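Local coordinates for nisin immunity protein (Lactococcus lactis subsp. lactis, PDB 5XHB) that helps protect the nisin-producing cell by conferring immunity against externally supplied nisin, as a lipoprotein of the cell membrane, at residues Glu33-Phe46 / Ser82-Ile94. Sequence-based numbering, arbitrary orientation.
Sequences EIPQENVNNSKVKF and SLCMGINDRYYKI
Val-39 lies over one face of the Tyr-91 ring. Its CG2 sits 3.9 Å from the ring centroid, 21° off the normal, which makes a CH-pi contact. CG2 also touches Cys-84 SG, so one methyl meets both ring and thiol. The side chain of Gln-36 runs alongside Tyr-91, pointing the same way. Its CG meets Tyr-91 CE1 at 3.4 Å, and the amide plane is turned 57° from the ring.

Ile-34 N donates a nearly straight hydrogen bond to Tyr-91 O (2.7 Å). Ile-34 has CG1 beside its own backbone N (chi1 -53°), which brings CG1 to 3.9 Å from Cys-84 CB and lets CD1 reach Lys-93.

Glu-33 and Tyr-92 form an antiparallel non-hydrogen-bonded pair. The extended Glu-33 side chain crosses Arg-90 at about a right angle. OE1 lies above the guanidinium face, 4.1 Å from Arg-90 NH1; no N-H points at it, and any attraction is probably one of charge only. Arg-90 NH1 instead donates to Tyr-92 OH. One water joins Glu-33 OE2 and Ile-34 O to Tyr-91 N; a second links Glu-33 OE1 to Tyr-92 OH.

On the other face of the hairpin from Cys-84, selenomethionine Met-85 meets the Phe-46 ring at its edge, SE 3.7 Å from CZ, a Met-aromatic contact. Segment 33-46 turns a corner at Lys-43 before Phe-46.

Segment 33-46 passes over the hairpin face carrying Tyr-91 and Cys-84. It runs from strand 25-33 on one side to pair with strand 67-78 on the other, whose Tyr-76 packs edge-to-face with Tyr-91.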
ATOM      1  N   GLU A  33      10.430  -7.857  -5.911  1.00 16.35           N
ATOM      2  CA  GLU A  33      11.670  -8.589  -5.659  1.00 16.29           C
ATOM      3  C   GLU A  33      12.465  -8.755  -6.946  1.00 17.72           C
ATOM      4  O   GLU A  33      11.899  -8.989  -8.018  1.00 18.57           O
ATOM      5  CB  GLU A  33      11.375  -9.960  -5.028  1.00 19.46           C
ATOM      6  CG  GLU A  33      12.612 -10.837  -4.877  1.00 21.00           C
ATOM      7  CD  GLU A  33      12.337 -12.158  -4.170  1.00 28.89           C
ATOM      8  OE1 GLU A  33      11.170 -12.434  -3.823  1.00 27.78           O
ATOM      9  OE2 GLU A  33      13.304 -12.917  -3.960  1.00 27.55           O
ATOM     10  N   ILE A  34      13.780  -8.601  -6.839  1.00 18.79           N
ATOM     11  CA  ILE A  34      14.694  -8.809  -7.959  1.00 20.22           C
ATOM     12  C   ILE A  34      15.472 -10.113  -7.765  1.00 22.49           C
ATOM     13  O   ILE A  34      16.157 -10.268  -6.755  1.00 20.49           O
ATOM     14  CB  ILE A  34      15.704  -7.650  -8.080  1.00 20.99           C
ATOM     15  CG1 ILE A  34      14.989  -6.297  -8.132  1.00 22.16           C
ATOM     16  CG2 ILE A  34      16.625  -7.844  -9.281  1.00 19.42           C
ATOM     17  CD1 ILE A  34      14.019  -6.172  -9.267  1.00 23.16           C
ATOM     18  N   PRO A  35      15.384 -11.047  -8.725  1.00 24.98           N
ATOM     19  CA  PRO A  35      16.152 -12.292  -8.570  1.00 26.00           C
ATOM     20  C   PRO A  35      17.649 -12.020  -8.540  1.00 29.23           C
ATOM     21  O   PRO A  35      18.121 -11.096  -9.210  1.00 27.70           O
ATOM     22  CB  PRO A  35      15.770 -13.112  -9.813  1.00 33.37           C
ATOM     23  CG  PRO A  35      14.525 -12.468 -10.357  1.00 28.34           C
ATOM     24  CD  PRO A  35      14.656 -11.006 -10.007  1.00 28.46           C
ATOM     25  N   GLN A  36      18.388 -12.817  -7.777  1.00 29.23           N
ATOM     26  CA  GLN A  36      19.814 -12.588  -7.584  1.00 28.97           C
ATOM     27  C   GLN A  36      20.559 -12.559  -8.913  1.00 25.67           C
ATOM     28  O   GLN A  36      21.537 -11.839  -9.068  1.00 30.35           O
ATOM     29  CB  GLN A  36      20.405 -13.665  -6.666  1.00 32.42           C
ATOM     30  CG  GLN A  36      21.639 -13.224  -5.891  1.00 38.35           C
ATOM     31  CD  GLN A  36      22.920 -13.440  -6.662  1.00 38.89           C
ATOM     32  OE1 GLN A  36      22.940 -14.153  -7.665  1.00 44.99           O
ATOM     33  NE2 GLN A  36      24.003 -12.833  -6.192  1.00 40.41           N
ATOM     34  N   GLU A  37      20.079 -13.337  -9.873  1.00 26.56           N
ATOM     35  CA  GLU A  37      20.743 -13.428 -11.172  1.00 35.53           C
ATOM     36  C   GLU A  37      20.640 -12.129 -11.971  1.00 36.99           C
ATOM     37  O   GLU A  37      21.409 -11.914 -12.905  1.00 33.06           O
ATOM     38  CB  GLU A  37      20.169 -14.590 -11.990  1.00 36.37           C
ATOM     39  CG  GLU A  37      18.648 -14.700 -11.988  1.00 41.05           C
ATOM     40  CD  GLU A  37      18.099 -15.478 -10.788  1.00 46.80           C
ATOM     41  OE1 GLU A  37      17.098 -16.207 -10.968  1.00 52.72           O
ATOM     42  OE2 GLU A  37      18.653 -15.353  -9.668  1.00 41.76           O
ATOM     43  N   ASN A  38      19.702 -11.264 -11.594  1.00 31.74           N
ATOM     44  CA  ASN A  38      19.516  -9.985 -12.275  1.00 25.64           C
ATOM     45  C   ASN A  38      20.177  -8.820 -11.550  1.00 29.91           C
ATOM     46  O   ASN A  38      20.037  -7.662 -11.952  1.00 27.71           O
ATOM     47  CB  ASN A  38      18.025  -9.700 -12.450  1.00 25.95           C
ATOM     48  CG  ASN A  38      17.391 -10.570 -13.518  1.00 35.48           C
ATOM     49  OD1 ASN A  38      18.021 -10.872 -14.531  1.00 38.45           O
ATOM     50  ND2 ASN A  38      16.145 -10.981 -13.298  1.00 33.34           N
ATOM     51  N   VAL A  39      20.897  -9.119 -10.475  1.00 23.96           N
ATOM     52  CA  VAL A  39      21.528  -8.073  -9.697  1.00 24.59           C
ATOM     53  C   VAL A  39      22.986  -7.951 -10.108  1.00 31.88           C
ATOM     54  O   VAL A  39      23.704  -8.947 -10.176  1.00 31.49           O
ATOM     55  CB  VAL A  39      21.408  -8.354  -8.186  1.00 28.96           C
ATOM     56  CG1 VAL A  39      22.268  -7.398  -7.391  1.00 25.89           C
ATOM     57  CG2 VAL A  39      19.953  -8.254  -7.754  1.00 26.18           C
ATOM     58  N   ASN A  40      23.419  -6.733 -10.411  1.00 29.46           N
ATOM     59  CA  ASN A  40      24.792  -6.518 -10.847  1.00 34.23           C
ATOM     60  C   ASN A  40      25.627  -5.769  -9.812  1.00 36.08           C
ATOM     61  O   ASN A  40      25.606  -6.109  -8.632  1.00 40.29           O
ATOM     62  CB  ASN A  40      24.804  -5.785 -12.187  1.00 33.73           C
ATOM     63  CG  ASN A  40      24.202  -6.619 -13.306  1.00 37.91           C
ATOM     64  OD1 ASN A  40      24.004  -7.829 -13.159  1.00 38.67           O
ATOM     65  ND2 ASN A  40      23.921  -5.981 -14.435  1.00 38.23           N
ATOM     66  N   ASN A  41      26.367  -4.757 -10.250  1.00 36.82           N
ATOM     67  CA  ASN A  41      27.311  -4.079  -9.369  1.00 37.64           C
ATOM     68  C   ASN A  41      26.647  -3.307  -8.230  1.00 36.44           C
ATOM     69  O   ASN A  41      25.622  -2.655  -8.424  1.00 32.53           O
ATOM     70  CB  ASN A  41      28.188  -3.127 -10.188  1.00 39.89           C
ATOM     71  CG  ASN A  41      28.944  -3.839 -11.292  1.00 48.79           C
ATOM     72  OD1 ASN A  41      29.057  -5.067 -11.292  1.00 53.36           O
ATOM     73  ND2 ASN A  41      29.474  -3.070 -12.238  1.00 56.07           N
ATOM     74  N   SER A  42      27.228  -3.382  -7.037  1.00 33.35           N
ATOM     75  CA  SER A  42      26.819  -2.483  -5.968  1.00 33.60           C
ATOM     76  C   SER A  42      27.145  -1.044  -6.373  1.00 33.27           C
ATOM     77  O   SER A  42      28.095  -0.800  -7.114  1.00 39.05           O
ATOM     78  CB  SER A  42      27.510  -2.842  -4.653  1.00 35.81           C
ATOM     79  OG  SER A  42      28.886  -2.514  -4.704  1.00 47.42           O
ATOM     80  N   LYS A  43      26.333  -0.101  -5.907  1.00 34.67           N
ATOM     81  CA  LYS A  43      26.536   1.314  -6.182  1.00 31.49           C
ATOM     82  C   LYS A  43      26.829   2.038  -4.885  1.00 34.11           C
ATOM     83  O   LYS A  43      27.511   3.058  -4.871  1.00 31.12           O
ATOM     84  CB  LYS A  43      25.308   1.932  -6.856  1.00 31.45           C
ATOM     85  CG  LYS A  43      25.144   1.574  -8.326  1.00 37.53           C
ATOM     86  CD  LYS A  43      26.263   2.168  -9.173  1.00 37.58           C
ATOM     87  CE  LYS A  43      26.168   1.700 -10.623  1.00 49.97           C
ATOM     88  NZ  LYS A  43      27.287   2.210 -11.482  1.00 40.56           N
ATOM     89  N   VAL A  44      26.283   1.510  -3.792  1.00 30.87           N
ATOM     90  CA  VAL A  44      26.474   2.078  -2.456  1.00 27.61           C
ATOM     91  C   VAL A  44      26.595   0.971  -1.434  1.00 31.87           C
ATOM     92  O   VAL A  44      25.745   0.084  -1.390  1.00 24.30           O
ATOM     93  CB  VAL A  44      25.300   2.967  -1.997  1.00 30.70           C
ATOM     94  CG1 VAL A  44      25.679   3.722  -0.735  1.00 33.40           C
ATOM     95  CG2 VAL A  44      24.896   3.919  -3.075  1.00 39.61           C
ATOM     96  N   LYS A  45      27.624   1.034  -0.597  1.00 26.21           N
ATOM     97  CA  LYS A  45      27.741   0.092   0.501  1.00 26.03           C
ATOM     98  C   LYS A  45      27.222   0.707   1.801  1.00 27.40           C
ATOM     99  O   LYS A  45      27.595   1.820   2.165  1.00 31.46           O
ATOM    100  CB  LYS A  45      29.191  -0.368   0.655  1.00 30.66           C
ATOM    101  CG  LYS A  45      29.694  -1.193  -0.525  1.00 35.20           C
ATOM    102  CD  LYS A  45      31.111  -1.699  -0.269  1.00 49.90           C
ATOM    103  CE  LYS A  45      31.663  -2.486  -1.452  1.00 56.99           C
ATOM    104  NZ  LYS A  45      33.117  -2.808  -1.264  1.00 58.04           N
ATOM    105  N   PHE A  46      26.321  -0.007   2.466  1.00 22.47           N
ATOM    106  CA  PHE A  46      25.829   0.373   3.787  1.00 20.95           C
ATOM    107  C   PHE A  46      25.224  -0.858   4.442  1.00 22.55           C
ATOM    108  O   PHE A  46      24.902  -1.830   3.761  1.00 22.61           O
ATOM    109  CB  PHE A  46      24.794   1.501   3.699  1.00 24.00           C
ATOM    110  CG  PHE A  46      23.415   1.029   3.321  1.00 20.98           C
ATOM    111  CD1 PHE A  46      23.095   0.763   1.999  1.00 25.53           C
ATOM    112  CD2 PHE A  46      22.444   0.840   4.291  1.00 23.58           C
ATOM    113  CE1 PHE A  46      21.821   0.315   1.653  1.00 23.28           C
ATOM    114  CE2 PHE A  46      21.167   0.392   3.951  1.00 22.30           C
ATOM    115  CZ  PHE A  46      20.864   0.123   2.634  1.00 23.17           C
ATOM    116  N   SER A  82      17.616  -0.469 -13.236  1.00 19.72           N
ATOM    117  CA  SER A  82      16.922   0.027 -12.054  1.00 17.13           C
ATOM    118  C   SER A  82      17.817  -0.220 -10.838  1.00 22.21           C
ATOM    119  O   SER A  82      18.809  -0.946 -10.930  1.00 21.60           O
ATOM    120  CB  SER A  82      15.551  -0.648 -11.892  1.00 23.39           C
ATOM    121  OG  SER A  82      15.724  -2.019 -11.589  1.00 25.66           O
ATOM    122  N   LEU A  83      17.509   0.406  -9.707  1.00 16.77           N
ATOM    123  CA  LEU A  83      18.294   0.163  -8.494  1.00 17.39           C
ATOM    124  C   LEU A  83      17.545  -0.769  -7.549  1.00 18.53           C
ATOM    125  O   LEU A  83      16.315  -0.809  -7.553  1.00 13.22           O
ATOM    126  CB  LEU A  83      18.614   1.474  -7.769  1.00 16.07           C
ATOM    127  CG  LEU A  83      19.399   2.516  -8.550  1.00 18.65           C
ATOM    128  CD1 LEU A  83      19.551   3.773  -7.708  1.00 21.08           C
ATOM    129  CD2 LEU A  83      20.756   1.956  -8.934  1.00 26.45           C
ATOM    130  N   CYS A  84      18.279  -1.519  -6.737  1.00 15.66           N
ATOM    131  CA  CYS A  84      17.628  -2.346  -5.733  1.00 13.57           C
ATOM    132  C   CYS A  84      18.452  -2.403  -4.453  1.00 15.91           C
ATOM    133  O   CYS A  84      19.612  -1.971  -4.418  1.00 19.51           O
ATOM    134  CB  CYS A  84      17.374  -3.757  -6.275  1.00 18.27           C
ATOM    135  SG  CYS A  84      18.880  -4.655  -6.722  1.00 21.89           S
HETATM  136  N   MSE A  85      17.832  -2.914  -3.394  1.00 12.88           N
HETATM  137  CA  MSE A  85      18.453  -2.924  -2.091  1.00 13.93           C
HETATM  138  C   MSE A  85      18.455  -4.330  -1.536  1.00 14.36           C
HETATM  139  O   MSE A  85      17.476  -5.058  -1.679  1.00 15.24           O
HETATM  140  CB  MSE A  85      17.730  -1.987  -1.135  1.00 13.74           C
HETATM  141  CG  MSE A  85      18.376  -1.949   0.244  1.00 15.69           C
HETATM  142 SE   MSE A  85      17.508  -0.649   1.394  1.00 26.99          SE
HETATM  143  CE  MSE A  85      18.019   0.991   0.426  1.00 17.90           C
ATOM    144  N   GLY A  86      19.559  -4.717  -0.908  1.00 17.56           N
ATOM    145  CA  GLY A  86      19.596  -6.003  -0.230  1.00 18.03           C
ATOM    146  C   GLY A  86      18.747  -5.949   1.026  1.00 15.28           C
ATOM    147  O   GLY A  86      18.961  -5.092   1.891  1.00 16.24           O
ATOM    148  N   ILE A  87      17.763  -6.842   1.111  1.00 13.40           N
ATOM    149  CA  ILE A  87      16.928  -6.962   2.291  1.00 13.69           C
ATOM    150  C   ILE A  87      16.962  -8.410   2.754  1.00 14.99           C
ATOM    151  O   ILE A  87      16.408  -9.289   2.094  1.00 13.78           O
ATOM    152  CB  ILE A  87      15.452  -6.576   2.053  1.00 17.19           C
ATOM    153  CG1 ILE A  87      15.327  -5.271   1.249  1.00 14.55           C
ATOM    154  CG2 ILE A  87      14.737  -6.468   3.404  1.00 16.38           C
ATOM    155  CD1 ILE A  87      15.827  -4.055   1.964  1.00 20.87           C
ATOM    156  N   ASN A  88      17.590  -8.644   3.896  1.00 15.74           N
ATOM    157  CA  ASN A  88      17.833 -10.005   4.373  1.00 15.55           C
ATOM    158  C   ASN A  88      18.472 -10.806   3.253  1.00 15.19           C
ATOM    159  O   ASN A  88      19.522 -10.406   2.759  1.00 15.15           O
ATOM    160  CB  ASN A  88      16.545 -10.640   4.900  1.00 18.48           C
ATOM    161  CG  ASN A  88      16.144 -10.053   6.244  1.00 21.34           C
ATOM    162  OD1 ASN A  88      16.760  -9.090   6.693  1.00 19.77           O
ATOM    163  ND2 ASN A  88      15.130 -10.624   6.892  1.00 22.59           N
ATOM    164  N   ASP A  89      17.847 -11.903   2.835  1.00 15.26           N
ATOM    165  CA  ASP A  89      18.448 -12.760   1.814  1.00 17.59           C
ATOM    166  C   ASP A  89      17.928 -12.468   0.405  1.00 21.49           C
ATOM    167  O   ASP A  89      18.161 -13.250  -0.505  1.00 17.21           O
ATOM    168  CB  ASP A  89      18.200 -14.239   2.141  1.00 17.50           C
ATOM    169  CG  ASP A  89      16.719 -14.586   2.171  1.00 30.16           C
ATOM    170  OD1 ASP A  89      15.907 -13.706   2.535  1.00 24.90           O
ATOM    171  OD2 ASP A  89      16.360 -15.733   1.822  1.00 30.90           O
ATOM    172  N   ARG A  90      17.237 -11.342   0.225  1.00 17.17           N
ATOM    173  CA  ARG A  90      16.662 -11.014  -1.074  1.00 16.24           C
ATOM    174  C   ARG A  90      17.103  -9.638  -1.548  1.00 17.58           C
ATOM    175  O   ARG A  90      17.874  -8.959  -0.876  1.00 13.96           O
ATOM    176  CB  ARG A  90      15.139 -11.065  -1.014  1.00 17.97           C
ATOM    177  CG  ARG A  90      14.584 -12.462  -0.768  1.00 26.49           C
ATOM    178  CD  ARG A  90      13.306 -12.370   0.036  1.00 31.50           C
ATOM    179  NE  ARG A  90      12.583 -13.631   0.075  1.00 37.52           N
ATOM    180  CZ  ARG A  90      11.261 -13.724   0.179  1.00 39.21           C
ATOM    181  NH1 ARG A  90      10.521 -12.627   0.250  1.00 31.17           N
ATOM    182  NH2 ARG A  90      10.677 -14.915   0.204  1.00 46.79           N
ATOM    183  N   TYR A  91      16.593  -9.250  -2.713  1.00 14.41           N
ATOM    184  CA  TYR A  91      16.820  -7.925  -3.281  1.00 17.18           C
ATOM    185  C   TYR A  91      15.486  -7.325  -3.693  1.00 16.48           C
ATOM    186  O   TYR A  91      14.661  -8.004  -4.307  1.00 15.70           O
ATOM    187  CB  TYR A  91      17.740  -7.994  -4.493  1.00 18.30           C
ATOM    188  CG  TYR A  91      19.078  -8.641  -4.212  1.00 18.71           C
ATOM    189  CD1 TYR A  91      19.224 -10.021  -4.255  1.00 21.76           C
ATOM    190  CD2 TYR A  91      20.195  -7.869  -3.929  1.00 18.65           C
ATOM    191  CE1 TYR A  91      20.445 -10.617  -4.016  1.00 24.59           C
ATOM    192  CE2 TYR A  91      21.424  -8.457  -3.687  1.00 23.76           C
ATOM    193  CZ  TYR A  91      21.540  -9.833  -3.731  1.00 27.92           C
ATOM    194  OH  TYR A  91      22.762 -10.424  -3.491  1.00 29.68           O
ATOM    195  N   TYR A  92      15.269  -6.057  -3.361  1.00 14.54           N
ATOM    196  CA  TYR A  92      14.008  -5.423  -3.708  1.00 13.38           C
ATOM    197  C   TYR A  92      14.269  -4.111  -4.411  1.00 14.30           C
ATOM    198  O   TYR A  92      15.132  -3.339  -3.992  1.00 12.56           O
ATOM    199  CB  TYR A  92      13.146  -5.211  -2.459  1.00 14.50           C
ATOM    200  CG  TYR A  92      12.500  -6.483  -1.967  1.00 17.66           C
ATOM    201  CD1 TYR A  92      13.141  -7.302  -1.047  1.00 18.34           C
ATOM    202  CD2 TYR A  92      11.245  -6.874  -2.439  1.00 16.16           C
ATOM    203  CE1 TYR A  92      12.552  -8.481  -0.611  1.00 19.87           C
ATOM    204  CE2 TYR A  92      10.647  -8.038  -1.997  1.00 21.80           C
ATOM    205  CZ  TYR A  92      11.307  -8.836  -1.087  1.00 24.23           C
ATOM    206  OH  TYR A  92      10.721  -9.999  -0.649  1.00 33.28           O
ATOM    207  N   LYS A  93      13.530  -3.877  -5.493  1.00 13.92           N
ATOM    208  CA  LYS A  93      13.673  -2.652  -6.271  1.00 11.59           C
ATOM    209  C   LYS A  93      13.387  -1.445  -5.397  1.00 11.97           C
ATOM    210  O   LYS A  93      12.523  -1.509  -4.524  1.00 13.42           O
ATOM    211  CB  LYS A  93      12.712  -2.669  -7.474  1.00  9.02           C
ATOM    212  CG  LYS A  93      12.891  -1.507  -8.460  1.00 12.97           C
ATOM    213  CD  LYS A  93      11.830  -1.554  -9.604  1.00 15.83           C
ATOM    214  CE  LYS A  93      12.008  -2.753 -10.516  1.00 21.77           C
ATOM    215  NZ  LYS A  93      10.899  -2.896 -11.545  1.00 20.71           N
ATOM    216  N   ILE A  94      14.123  -0.361  -5.617  1.00 12.20           N
ATOM    217  CA  ILE A  94      13.801   0.906  -4.978  1.00 11.98           C
ATOM    218  C   ILE A  94      13.308   1.855  -6.072  1.00 12.56           C
ATOM    219  O   ILE A  94      13.717   1.739  -7.229  1.00 14.87           O
ATOM    220  CB  ILE A  94      15.001   1.533  -4.226  1.00 10.29           C
ATOM    221  CG1 ILE A  94      16.168   1.825  -5.179  1.00 14.10           C
ATOM    222  CG2 ILE A  94      15.421   0.656  -3.029  1.00 13.90           C
ATOM    223  CD1 ILE A  94      17.218   2.761  -4.598  1.00 16.08           C
TER
HETATM  224  O   HOH W   1      15.805 -11.634  -4.366  1.00 18.08           O
HETATM  225  O   HOH W   2       9.024 -11.064  -2.079  1.00 34.07           O